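Local coordinates for protein exopolygalacturonase (Yersinia enterocolitica, PDB 2UVE) that probably hydrolyses the glycosidic linkages of polygalacturonate from the chain end, as an exo-acting pectin-degrading enzyme of glycoside hydrolase family 28, at residues A[350-355]-A[372-377]; A[381-386]-A[396-401]; A[401-406]-A[437-442]. All blocks are in the same frame, centred on the assembly; numbering follows the deposited sequence.

Contact 1 (A[350-355]-A[372-377]); sequences RNPAFH and HQTYDA. With NI (nickel (II) ion), chain C; SO4 (sulfate ion), chain O; SO4 (sulfate ion), chain K.
The guanidinium of Arg-350 holds the amide oxygen of Gln-373 side-on, through two nitrogens that converge on that one atom. NE of Arg-350 donates to OE1 of Gln-373 at 2.6 Å, nearly along the C=O axis, and NH2 of Arg-350 meets the same OE1 at 2.7 Å, in the carbonyl plane on a lone pair; both bonds are bent at the hydrogen. The two flat groups are almost coplanar, only 4° apart, and the two side chains run alongside each other in the same direction; the Arg-350 chain is extended from CG to NE, which carries its nitrogens out to the amide. On the other end of that amide, NE2 of Gln-373 makes a weak bond to O3 of a sulfate, probably from the crystallisation liquor.

Further along, Pro-352 lies across Thr-374, its CD 3.5 Å from the methyl CG2 of Thr-374 and 4.0 Å from CB of Ala-377. The two segments belong to neighbouring coils of the parallel beta-helix that family 28 enzymes share, meeting where strands 348-350 and 365-373 give way to loops. Thr-374 is positioned from outside, since its OG1 is bonded to both Gly-380 O and Gly-401 N. Beyond it, the loop brings Asp-376 to a nickel ion, OD2 to metal 2.1 Å, in a site completed by Gly-401, His-435 and three waters.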
# COMPACT_ATOMS: atom_id res chain seq x y z
N ARG A 350 4.49 8.78 10.00
CA ARG A 350 3.67 9.96 10.29
C ARG A 350 4.09 11.14 9.47
O ARG A 350 5.27 11.27 9.15
CB ARG A 350 3.83 10.33 11.77
CG ARG A 350 2.93 9.49 12.60
CD ARG A 350 3.18 9.72 14.02
NE ARG A 350 2.40 8.79 14.82
CZ ARG A 350 2.56 8.64 16.13
NH1 ARG A 350 3.49 9.34 16.76
NH2 ARG A 350 1.79 7.78 16.78
N ASN A 351 3.13 12.00 9.15
CA ASN A 351 3.38 13.40 8.78
C ASN A 351 4.34 13.62 7.57
O ASN A 351 5.25 14.43 7.67
CB ASN A 351 3.90 14.20 10.06
CG ASN A 351 3.68 15.73 9.95
OD1 ASN A 351 4.08 16.53 10.85
ND2 ASN A 351 3.02 16.14 8.91
N PRO A 352 4.10 12.98 6.40
CA PRO A 352 5.03 13.18 5.28
C PRO A 352 4.85 14.62 4.74
O PRO A 352 3.75 15.16 4.83
CB PRO A 352 4.52 12.18 4.23
CG PRO A 352 3.04 12.05 4.51
CD PRO A 352 2.88 12.24 6.01
N ALA A 353 5.90 15.24 4.19
CA ALA A 353 5.67 16.49 3.45
C ALA A 353 4.97 16.28 2.10
O ALA A 353 4.37 17.20 1.56
CB ALA A 353 6.99 17.32 3.30
N PHE A 354 5.03 15.06 1.56
CA PHE A 354 4.42 14.72 0.24
C PHE A 354 3.93 13.28 0.37
O PHE A 354 3.08 13.03 1.23
CB PHE A 354 5.43 14.96 -0.93
CG PHE A 354 4.84 14.92 -2.34
CD1 PHE A 354 3.56 15.36 -2.62
CD2 PHE A 354 5.63 14.46 -3.41
CE1 PHE A 354 3.05 15.36 -3.94
CE2 PHE A 354 5.13 14.42 -4.76
CZ PHE A 354 3.84 14.88 -5.02
N HIS A 355 4.45 12.34 -0.41
CA HIS A 355 3.97 10.93 -0.40
C HIS A 355 4.52 10.23 0.81
O HIS A 355 5.48 10.72 1.36
CB HIS A 355 4.44 10.17 -1.64
CG HIS A 355 3.92 10.73 -2.94
ND1 HIS A 355 2.60 11.09 -3.12
CD2 HIS A 355 4.54 11.00 -4.10
CE1 HIS A 355 2.43 11.55 -4.34
NE2 HIS A 355 3.59 11.51 -4.96
N HIS A 372 0.57 3.33 9.23
CA HIS A 372 0.55 4.61 8.51
C HIS A 372 -0.44 5.49 9.22
O HIS A 372 -1.61 5.17 9.25
CB HIS A 372 0.12 4.42 7.03
CG HIS A 372 0.83 3.28 6.35
ND1 HIS A 372 1.97 3.46 5.60
CD2 HIS A 372 0.55 1.95 6.31
CE1 HIS A 372 2.39 2.28 5.16
NE2 HIS A 372 1.55 1.35 5.58
N GLN A 373 0.03 6.60 9.79
CA GLN A 373 -0.84 7.59 10.42
C GLN A 373 -0.55 8.94 9.76
O GLN A 373 0.25 9.75 10.26
CB GLN A 373 -0.62 7.63 11.95
CG GLN A 373 -0.86 6.31 12.67
CD GLN A 373 -0.44 6.34 14.16
OE1 GLN A 373 0.43 7.11 14.57
NE2 GLN A 373 -1.04 5.48 14.96
N THR A 374 -1.16 9.15 8.60
CA THR A 374 -0.86 10.34 7.78
C THR A 374 -2.07 11.13 7.33
O THR A 374 -1.93 12.09 6.63
CB THR A 374 0.04 10.03 6.57
OG1 THR A 374 -0.67 9.30 5.56
CG2 THR A 374 1.27 9.26 7.01
N TYR A 375 -3.25 10.77 7.81
CA TYR A 375 -4.47 11.58 7.62
C TYR A 375 -4.32 12.98 8.26
O TYR A 375 -3.90 13.07 9.41
CB TYR A 375 -5.69 10.86 8.22
CG TYR A 375 -6.98 11.53 7.90
CD1 TYR A 375 -7.59 11.35 6.65
CD2 TYR A 375 -7.57 12.38 8.82
CE1 TYR A 375 -8.79 12.02 6.35
CE2 TYR A 375 -8.75 13.04 8.54
CZ TYR A 375 -9.35 12.86 7.31
OH TYR A 375 -10.52 13.56 7.08
N ASP A 376 -4.63 14.08 7.55
CA ASP A 376 -5.02 14.08 6.13
C ASP A 376 -3.96 14.91 5.35
O ASP A 376 -4.28 15.89 4.73
CB ASP A 376 -6.44 14.69 5.97
CG ASP A 376 -7.06 14.37 4.65
OD1 ASP A 376 -8.15 14.88 4.31
OD2 ASP A 376 -6.44 13.59 3.92
N ALA A 377 -2.68 14.56 5.47
CA ALA A 377 -1.59 15.19 4.68
C ALA A 377 -1.83 15.05 3.15
O ALA A 377 -1.94 13.92 2.59
CB ALA A 377 -0.23 14.54 5.04
NI NI C . -7.15 12.74 2.16
S SO4 O . 2.54 12.08 -8.49
O1 SO4 O . 3.66 11.30 -7.92
O2 SO4 O . 1.32 11.25 -8.53
O3 SO4 O . 2.25 13.22 -7.59
O4 SO4 O . 2.85 12.51 -9.90
S SO4 K . -2.46 1.71 15.34
O1 SO4 K . -3.00 1.64 16.67
O2 SO4 K . -3.42 1.63 14.32
O3 SO4 K . -1.93 3.00 15.13
O4 SO4 K . -1.58 0.59 15.22
O HOH W 1 -9.21 13.47 2.44
O HOH W 2 -6.70 14.61 1.05
O HOH W 3 -7.45 10.72 3.36

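Contact 2 (A[381-386]-A[396-401]); sequences DGIEFG and NFFDTG. With NI (nickel (II) ion), chain C.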
# COMPACT_ATOMS: atom_id res chain seq x y z
N ASP A 381 -0.01 9.45 0.44
CA ASP A 381 -0.48 8.09 0.25
C ASP A 381 0.36 7.15 1.10
O ASP A 381 1.45 7.52 1.48
CB ASP A 381 -0.53 7.66 -1.23
CG ASP A 381 0.68 8.09 -2.03
OD1 ASP A 381 1.76 8.40 -1.43
OD2 ASP A 381 0.53 8.10 -3.28
N GLY A 382 -0.15 5.96 1.39
CA GLY A 382 0.52 5.01 2.29
C GLY A 382 1.73 4.39 1.62
O GLY A 382 2.85 4.64 2.04
N ILE A 383 1.49 3.58 0.58
CA ILE A 383 2.54 2.95 -0.20
C ILE A 383 2.22 3.10 -1.67
O ILE A 383 1.17 2.64 -2.15
CB ILE A 383 2.73 1.41 0.07
CG1 ILE A 383 2.71 1.08 1.59
CG2 ILE A 383 4.05 0.90 -0.59
CD1 ILE A 383 2.92 -0.41 1.96
N GLU A 384 3.16 3.72 -2.38
CA GLU A 384 3.12 3.72 -3.82
C GLU A 384 4.01 2.64 -4.39
O GLU A 384 5.18 2.53 -4.01
CB GLU A 384 3.62 5.06 -4.39
CG GLU A 384 2.88 6.24 -3.94
CD GLU A 384 3.25 7.45 -4.73
OE1 GLU A 384 4.33 7.47 -5.37
OE2 GLU A 384 2.43 8.40 -4.71
N PHE A 385 3.47 1.90 -5.35
CA PHE A 385 4.28 0.94 -6.10
C PHE A 385 4.33 1.46 -7.55
O PHE A 385 3.30 1.68 -8.17
CB PHE A 385 3.71 -0.47 -6.01
CG PHE A 385 3.77 -1.07 -4.62
CD1 PHE A 385 5.00 -1.45 -4.05
CD2 PHE A 385 2.60 -1.29 -3.90
CE1 PHE A 385 5.06 -2.01 -2.80
CE2 PHE A 385 2.63 -1.88 -2.63
CZ PHE A 385 3.85 -2.25 -2.08
N GLY A 386 5.52 1.72 -8.06
CA GLY A 386 5.67 2.37 -9.38
C GLY A 386 6.55 1.51 -10.24
O GLY A 386 7.74 1.37 -9.92
N ASN A 396 -0.65 -4.50 7.59
CA ASN A 396 -0.56 -3.03 7.67
C ASN A 396 -1.82 -2.44 8.27
O ASN A 396 -2.90 -2.94 8.02
CB ASN A 396 -0.33 -2.40 6.29
CG ASN A 396 1.15 -2.39 5.87
OD1 ASN A 396 1.64 -1.40 5.35
ND2 ASN A 396 1.86 -3.48 6.11
N PHE A 397 -1.66 -1.40 9.06
CA PHE A 397 -2.73 -0.49 9.43
C PHE A 397 -2.60 0.80 8.55
O PHE A 397 -1.58 1.46 8.64
CB PHE A 397 -2.61 -0.11 10.94
CG PHE A 397 -3.58 0.99 11.38
CD1 PHE A 397 -4.82 0.66 11.94
CD2 PHE A 397 -3.23 2.35 11.26
CE1 PHE A 397 -5.73 1.68 12.34
CE2 PHE A 397 -4.11 3.35 11.64
CZ PHE A 397 -5.37 3.01 12.20
N PHE A 398 -3.63 1.16 7.77
CA PHE A 398 -3.62 2.39 6.93
C PHE A 398 -4.60 3.47 7.45
O PHE A 398 -5.79 3.21 7.50
CB PHE A 398 -4.01 2.08 5.48
CG PHE A 398 -3.00 1.26 4.76
CD1 PHE A 398 -1.99 1.88 4.03
CD2 PHE A 398 -3.05 -0.13 4.80
CE1 PHE A 398 -1.04 1.10 3.32
CE2 PHE A 398 -2.12 -0.88 4.12
CZ PHE A 398 -1.10 -0.26 3.38
N ASP A 399 -4.10 4.63 7.88
CA ASP A 399 -4.95 5.84 8.04
C ASP A 399 -4.23 6.97 7.23
O ASP A 399 -3.29 7.59 7.70
CB ASP A 399 -5.13 6.18 9.53
CG ASP A 399 -6.33 7.09 9.80
OD1 ASP A 399 -7.46 6.67 9.45
OD2 ASP A 399 -6.14 8.23 10.38
N THR A 400 -4.61 7.17 5.97
CA THR A 400 -3.72 7.96 5.08
C THR A 400 -4.34 9.26 4.58
O THR A 400 -5.57 9.42 4.47
CB THR A 400 -3.16 7.07 3.91
OG1 THR A 400 -4.26 6.51 3.20
CG2 THR A 400 -2.30 5.89 4.45
N GLY A 401 -3.48 10.24 4.29
CA GLY A 401 -3.97 11.46 3.72
C GLY A 401 -4.41 11.33 2.27
O GLY A 401 -5.16 12.16 1.79
NI NI C . -7.15 12.74 2.16
O HOH W 3 -7.45 10.72 3.36
O HOH W 1 -9.21 13.47 2.44
O HOH W 2 -6.70 14.61 1.05
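Gly-382 packs its bare backbone against Thr-400 and Phe-398, and this is the close-fitting part of the contact. The methyl CG2 of Thr-400 lies 3.7 Å from CA of Gly-382, while the rim of the Phe-398 ring, through CE1, comes within 4.3 Å of the same CA. A chi1 of 56° sets OG1 of Thr-400 between its backbone N and carbonyl carbon, where it bonds to the backbone O of Asp-402, and leaves CG2 on the Gly-382 side. Phe-398 offers its edge to Ile-383 as well, CE1 to CG1 of Ile-383 at 4.1 Å, the two side chains crossing at about a right angle. The ring is stacked on His-372 of the preceding coil.

Toward Asn-396 the fit is thinner: CD1 of Ile-383 reaches OD1 of Asn-396 at 3.8 Å, and that oxygen takes its hydrogen bond from His-372 instead. No hydrogen bond joins the two segments, so their meeting rests on van der Waals contact alone. The hydrated end is different again. There the carbonyl O of Gly-401 coordinates the nickel ion at 2.1 Å. One of the metal's three waters donates to Thr-400 O.

Strands 383-386 and 397-399 face each other across the buried interior of one coil, and each pairs in parallel with strands of the preceding and following coils (357-360 and 405-408 for the first, 365-373 and 430-431 for the second), the topology of the right-handed parallel beta-helix of family 28.

Contact 3 (A[401-406]-A[437-442]); sequences GDDCIN and AIVTGS. With NI (nickel (II) ion), chain C.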
# COMPACT_ATOMS: atom_id res chain seq x y z
N GLY A 401 -3.48 10.24 4.29
CA GLY A 401 -3.97 11.46 3.72
C GLY A 401 -4.41 11.33 2.27
O GLY A 401 -5.16 12.16 1.79
N ASP A 402 -3.94 10.30 1.57
CA ASP A 402 -4.34 10.06 0.16
C ASP A 402 -4.67 8.58 -0.02
O ASP A 402 -5.23 7.95 0.90
CB ASP A 402 -3.23 10.55 -0.82
CG ASP A 402 -3.78 10.98 -2.19
OD1 ASP A 402 -4.02 10.12 -3.06
OD2 ASP A 402 -3.99 12.20 -2.40
N ASP A 403 -4.34 8.00 -1.16
CA ASP A 403 -4.58 6.54 -1.39
C ASP A 403 -3.82 5.71 -0.36
O ASP A 403 -2.70 6.09 -0.01
CB ASP A 403 -4.08 6.12 -2.76
CG ASP A 403 -4.73 6.89 -3.89
OD1 ASP A 403 -5.88 7.36 -3.74
OD2 ASP A 403 -4.11 6.98 -4.95
N CYS A 404 -4.41 4.60 0.10
CA CYS A 404 -3.69 3.70 1.00
C CYS A 404 -2.55 2.98 0.23
O CYS A 404 -1.38 3.07 0.61
CB CYS A 404 -4.67 2.70 1.68
SG CYS A 404 -6.11 3.50 2.50
N ILE A 405 -2.91 2.24 -0.83
CA ILE A 405 -1.95 1.53 -1.70
C ILE A 405 -2.25 1.96 -3.14
O ILE A 405 -3.39 1.79 -3.62
CB ILE A 405 -2.03 -0.02 -1.60
CG1 ILE A 405 -1.74 -0.54 -0.16
CG2 ILE A 405 -1.01 -0.72 -2.53
CD1 ILE A 405 -2.17 -2.07 -0.01
N ASN A 406 -1.25 2.52 -3.82
CA ASN A 406 -1.42 3.03 -5.17
C ASN A 406 -0.47 2.30 -6.12
O ASN A 406 0.69 2.07 -5.78
CB ASN A 406 -1.11 4.54 -5.21
CG ASN A 406 -1.27 5.13 -6.64
OD1 ASN A 406 -0.32 5.13 -7.47
ND2 ASN A 406 -2.48 5.55 -6.94
N ALA A 437 -8.54 2.00 -0.88
CA ALA A 437 -7.71 0.93 -0.37
C ALA A 437 -6.71 0.46 -1.45
O ALA A 437 -5.51 0.37 -1.19
CB ALA A 437 -8.61 -0.27 0.18
N ILE A 438 -7.21 0.13 -2.65
CA ILE A 438 -6.39 -0.41 -3.74
C ILE A 438 -6.68 0.47 -4.95
O ILE A 438 -7.81 0.48 -5.45
CB ILE A 438 -6.76 -1.92 -4.11
CG1 ILE A 438 -6.77 -2.81 -2.84
CG2 ILE A 438 -5.81 -2.48 -5.29
CD1 ILE A 438 -5.40 -3.10 -2.29
N VAL A 439 -5.66 1.23 -5.38
CA VAL A 439 -5.84 2.21 -6.45
C VAL A 439 -4.90 1.86 -7.63
O VAL A 439 -3.70 1.80 -7.45
CB VAL A 439 -5.63 3.67 -5.98
CG1 VAL A 439 -5.92 4.63 -7.13
CG2 VAL A 439 -6.53 3.99 -4.80
N THR A 440 -5.48 1.58 -8.80
CA THR A 440 -4.71 1.31 -10.03
C THR A 440 -5.09 2.29 -11.17
O THR A 440 -6.16 2.16 -11.71
CB THR A 440 -4.99 -0.13 -10.59
OG1 THR A 440 -6.33 -0.18 -11.09
CG2 THR A 440 -4.82 -1.24 -9.56
N GLY A 441 -4.32 3.31 -11.56
CA GLY A 441 -3.33 4.00 -10.83
C GLY A 441 -3.68 5.47 -11.05
O GLY A 441 -3.63 6.24 -10.12
N SER A 442 -4.23 5.71 -12.25
CA SER A 442 -4.11 6.87 -13.22
C SER A 442 -2.90 6.72 -14.17
O SER A 442 -3.07 6.72 -15.39
CB SER A 442 -4.41 8.27 -12.69
OG SER A 442 -3.50 9.26 -13.16
NI NI C . -7.15 12.74 2.16
O HOH W 1 -9.21 13.47 2.44
O HOH W 2 -6.70 14.61 1.05
O HOH W 3 -7.45 10.72 3.36
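Segments 401-406 and 437-442 run parallel, with Ile-405 bonded on both its polar backbone atoms: its N donates to Ala-437 O at 3.2 Å, and its O accepts from Val-439 N at 2.9 Å. One residue on, Asn-406 lies abreast of Val-439, and its CA adds a CA-H...O contact to Val-439 O.

The two isoleucines, Ile-405 and Ile-438, share one face of the sheet. They lie side by side and point the same way, their CD1 methyls touching alongside at 4.1 Å, with Phe-431 and Leu-465 among the further apolar neighbours of the pair. Strands 405-408 and 438-441 are successive rungs of the right-handed parallel beta-helix, one coil apart, and the isoleucine pair is part of the apolar packing between these coils.

On the other face Asn-406 and Val-439 pair, and Asp-403, just before the strand, leans in against Val-439. Val-439 crosses Asp-403 at about a right angle, setting CG2 against the carboxylate carbon CG of Asp-403 at 3.5 Å, while its other methyl, CG1, sits 3.6 Å from ND2 of Asn-406. With CG anti to the backbone N (chi1 179°), the amide of Asn-406 brings ND2 to Asp-403, where it donates to OD2 of Asp-403 at 2.9 Å. This bond is bent and tilted from both planes: it arrives on the anti side of the carboxylate, 24° out of its plane, and OD2 stands 31° out of the Asn-406 amide plane. The same ND2 makes a weak, long bond to Gly-441 O. Gly-Asp-Asp at 401-403 matches a signature of family 28, so Asp-402 and Asp-403 probably belong to the active site; His-435 touches both.

Overall arrangement
The three contacts follow one another along the chain, each closing before the next opens, and climb successive coils of one parallel beta-helix. Centres of contacts 1 and 2 are about 9 Å apart, those of contacts 2 and 3 about 7 Å, and those of contacts 1 and 3 about 14 Å. Strand 365-373 of contact 1 neighbours strand 397-399 of contact 2, whose other strand, 383-386, pairs with 405-408 of contact 3. Gly-401 belongs to both later contacts, and all three reach the same nickel ion. Together they place Asp-376 and the Gly-401 to Asp-403 run on adjacent coils; the Gly-Asp-Asp sequence suggests that this region is the family 28 active site.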